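Local coordinates for gamma-glutamyltransferase 1 Threonine peptidase. MEROPS family T03 (Pseudomonas nitroreducens, PDB 7D9E), which transfers the gamma-glutamyl group of glutathione and related donors to amino acids or to water, working as an N-terminal-nucleophile threonine enzyme, at residues A118-R123 and D137-L142. Sequence-based numbering, arbitrary orientation.
Sequences AVAAQR and DAYAPL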
loop_
_atom_site.group_PDB
_atom_site.type_symbol
_atom_site.label_atom_id
_atom_site.label_comp_id
_atom_site.label_asym_id
_atom_site.label_seq_id
_atom_site.Cartn_x
_atom_site.Cartn_y
_atom_site.Cartn_z
ATOM N N ALA B 118 7.633 -6.281 -17.787
ATOM C CA ALA B 118 6.555 -5.383 -17.404
ATOM C C ALA B 118 6.813 -4.751 -16.042
ATOM O O ALA B 118 6.451 -3.601 -15.816
ATOM C CB ALA B 118 5.236 -6.160 -17.354
ATOM N N VAL B 119 7.429 -5.493 -15.130
ATOM C CA VAL B 119 7.745 -4.975 -13.806
ATOM C C VAL B 119 9.037 -4.164 -13.817
ATOM O O VAL B 119 9.156 -3.170 -13.086
ATOM C CB VAL B 119 7.806 -6.159 -12.827
ATOM C CG1 VAL B 119 8.383 -5.746 -11.498
ATOM C CG2 VAL B 119 6.414 -6.737 -12.595
ATOM N N ALA B 120 10.025 -4.572 -14.602
ATOM C CA ALA B 120 11.290 -3.857 -14.610
ATOM C C ALA B 120 11.211 -2.541 -15.366
ATOM O O ALA B 120 12.075 -1.688 -15.169
ATOM C CB ALA B 120 12.390 -4.705 -15.245
ATOM N N ALA B 121 10.217 -2.370 -16.232
ATOM C CA ALA B 121 10.136 -1.184 -17.064
ATOM C C ALA B 121 10.111 0.094 -16.235
ATOM O O ALA B 121 9.527 0.151 -15.143
ATOM C CB ALA B 121 8.901 -1.258 -17.956
ATOM N N GLN B 122 10.708 1.147 -16.803
ATOM C CA GLN B 122 10.579 2.485 -16.249
ATOM C C GLN B 122 9.124 2.812 -15.940
ATOM O O GLN B 122 8.226 2.519 -16.735
ATOM C CB GLN B 122 11.099 3.498 -17.272
ATOM C CG GLN B 122 11.020 4.945 -16.842
ATOM C CD GLN B 122 11.593 5.852 -17.912
ATOM O OE1 GLN B 122 12.599 6.560 -17.710
ATOM N NE2 GLN B 122 10.989 5.797 -19.073
ATOM N N ARG B 123 8.899 3.420 -14.773
ATOM C CA ARG B 123 7.603 3.969 -14.402
ATOM C C ARG B 123 7.788 5.425 -14.016
ATOM O O ARG B 123 8.830 5.811 -13.472
ATOM C CB ARG B 123 6.945 3.213 -13.238
ATOM C CG ARG B 123 6.571 1.791 -13.618
ATOM C CD ARG B 123 5.729 1.118 -12.585
ATOM N NE ARG B 123 6.395 0.900 -11.310
ATOM C CZ ARG B 123 7.065 -0.199 -10.971
ATOM N NH1 ARG B 123 7.215 -1.188 -11.847
ATOM N NH2 ARG B 123 7.616 -0.296 -9.781
ATOM N N ASP B 137 12.279 7.967 -10.891
ATOM C CA ASP B 137 13.198 7.449 -9.881
ATOM C C ASP B 137 14.610 7.295 -10.446
ATOM O O ASP B 137 14.861 7.442 -11.649
ATOM C CB ASP B 137 12.680 6.161 -9.206
ATOM C CG ASP B 137 12.557 4.971 -10.130
ATOM O OD1 ASP B 137 13.005 5.017 -11.296
ATOM O OD2 ASP B 137 12.010 3.937 -9.673
ATOM N N ALA B 138 15.555 7.043 -9.548
ATOM C CA ALA B 138 16.940 6.900 -9.971
ATOM C C ALA B 138 17.205 5.535 -10.586
ATOM O O ALA B 138 18.225 5.357 -11.261
ATOM C CB ALA B 138 17.876 7.170 -8.793
ATOM N N TYR B 139 16.317 4.567 -10.344
ATOM C CA TYR B 139 16.414 3.270 -11.003
ATOM C C TYR B 139 16.284 3.393 -12.516
ATOM O O TYR B 139 17.038 2.754 -13.261
ATOM C CB TYR B 139 15.347 2.332 -10.414
ATOM C CG TYR B 139 15.065 1.134 -11.285
ATOM C CD1 TYR B 139 15.857 -0.003 -11.224
ATOM C CD2 TYR B 139 13.985 1.140 -12.151
ATOM C CE1 TYR B 139 15.597 -1.085 -12.031
ATOM C CE2 TYR B 139 13.727 0.067 -12.965
ATOM C CZ TYR B 139 14.525 -1.050 -12.889
ATOM O OH TYR B 139 14.276 -2.136 -13.700
ATOM N N ALA B 140 15.338 4.206 -12.991
ATOM C CA ALA B 140 15.098 4.386 -14.423
ATOM C C ALA B 140 14.739 5.838 -14.679
ATOM O O ALA B 140 13.582 6.175 -14.955
ATOM C CB ALA B 140 13.991 3.451 -14.907
ATOM N N PRO B 141 15.711 6.734 -14.588
ATOM C CA PRO B 141 15.391 8.158 -14.690
ATOM C C PRO B 141 14.958 8.537 -16.096
ATOM O O PRO B 141 15.313 7.883 -17.081
ATOM C CB PRO B 141 16.707 8.846 -14.321
ATOM C CG PRO B 141 17.760 7.830 -14.627
ATOM C CD PRO B 141 17.139 6.499 -14.306
ATOM N N LEU B 142 14.163 9.597 -16.173
ATOM C CA LEU B 142 13.840 10.191 -17.459
ATOM C C LEU B 142 15.066 10.905 -18.007
ATOM O O LEU B 142 15.657 11.759 -17.337
ATOM C CB LEU B 142 12.685 11.175 -17.304
ATOM C CG LEU B 142 11.308 10.518 -17.256
ATOM C CD1 LEU B 142 10.233 11.524 -16.839
ATOM C CD2 LEU B 142 10.955 9.876 -18.578
HETATM O O HOH W 1 10.916 3.949 -12.653
HETATM O O HOH W 2 11.396 6.890 -13.491
#
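Tyr139 reaches across to the end of helix 115-120, where its hydroxyl donates a 2.7 Å hydrogen bond from OH to O of Ala120. The carbonyl oxygen lies in the plane of the ring, at its edge, and is used on a lone pair (C=O...OH angle 123°); CG anti to the backbone N (chi1 162°) sends the ring that way. The tight packing lies at Gln122, whose CB sits 3.7 Å from CB of Ala140. Its side chain, fully extended from CA to CD, runs past O of Ala140, with CG 3.4 Å from that oxygen, and its amide end crosses the Leu142 side chain at about a right angle. An alanine in place of Gln122 would keep the CB contact but remove CG and the amide, and would probably loosen the hold on Ala140 and Leu142. Between Arg123 and Asp137 the segments are looser and joined by water. One water accepts from N of Arg123 and lies within donating distance of OD1 of Asp137; a second accepts from N of Asp137, near O of Arg123 and of Ala140. OD1 also accepts from N of Ala140, 3.0 Å away, in an Asx motif. With salt bridges from Asp137 to Arg184 and Arg123 to Asp182, the contact joins the exit of helix 115-120, packed on helix 97-109, to the loop between strand 133-136 and helix 144-153, where Leu142 rests on strands 133-136 and 156-159.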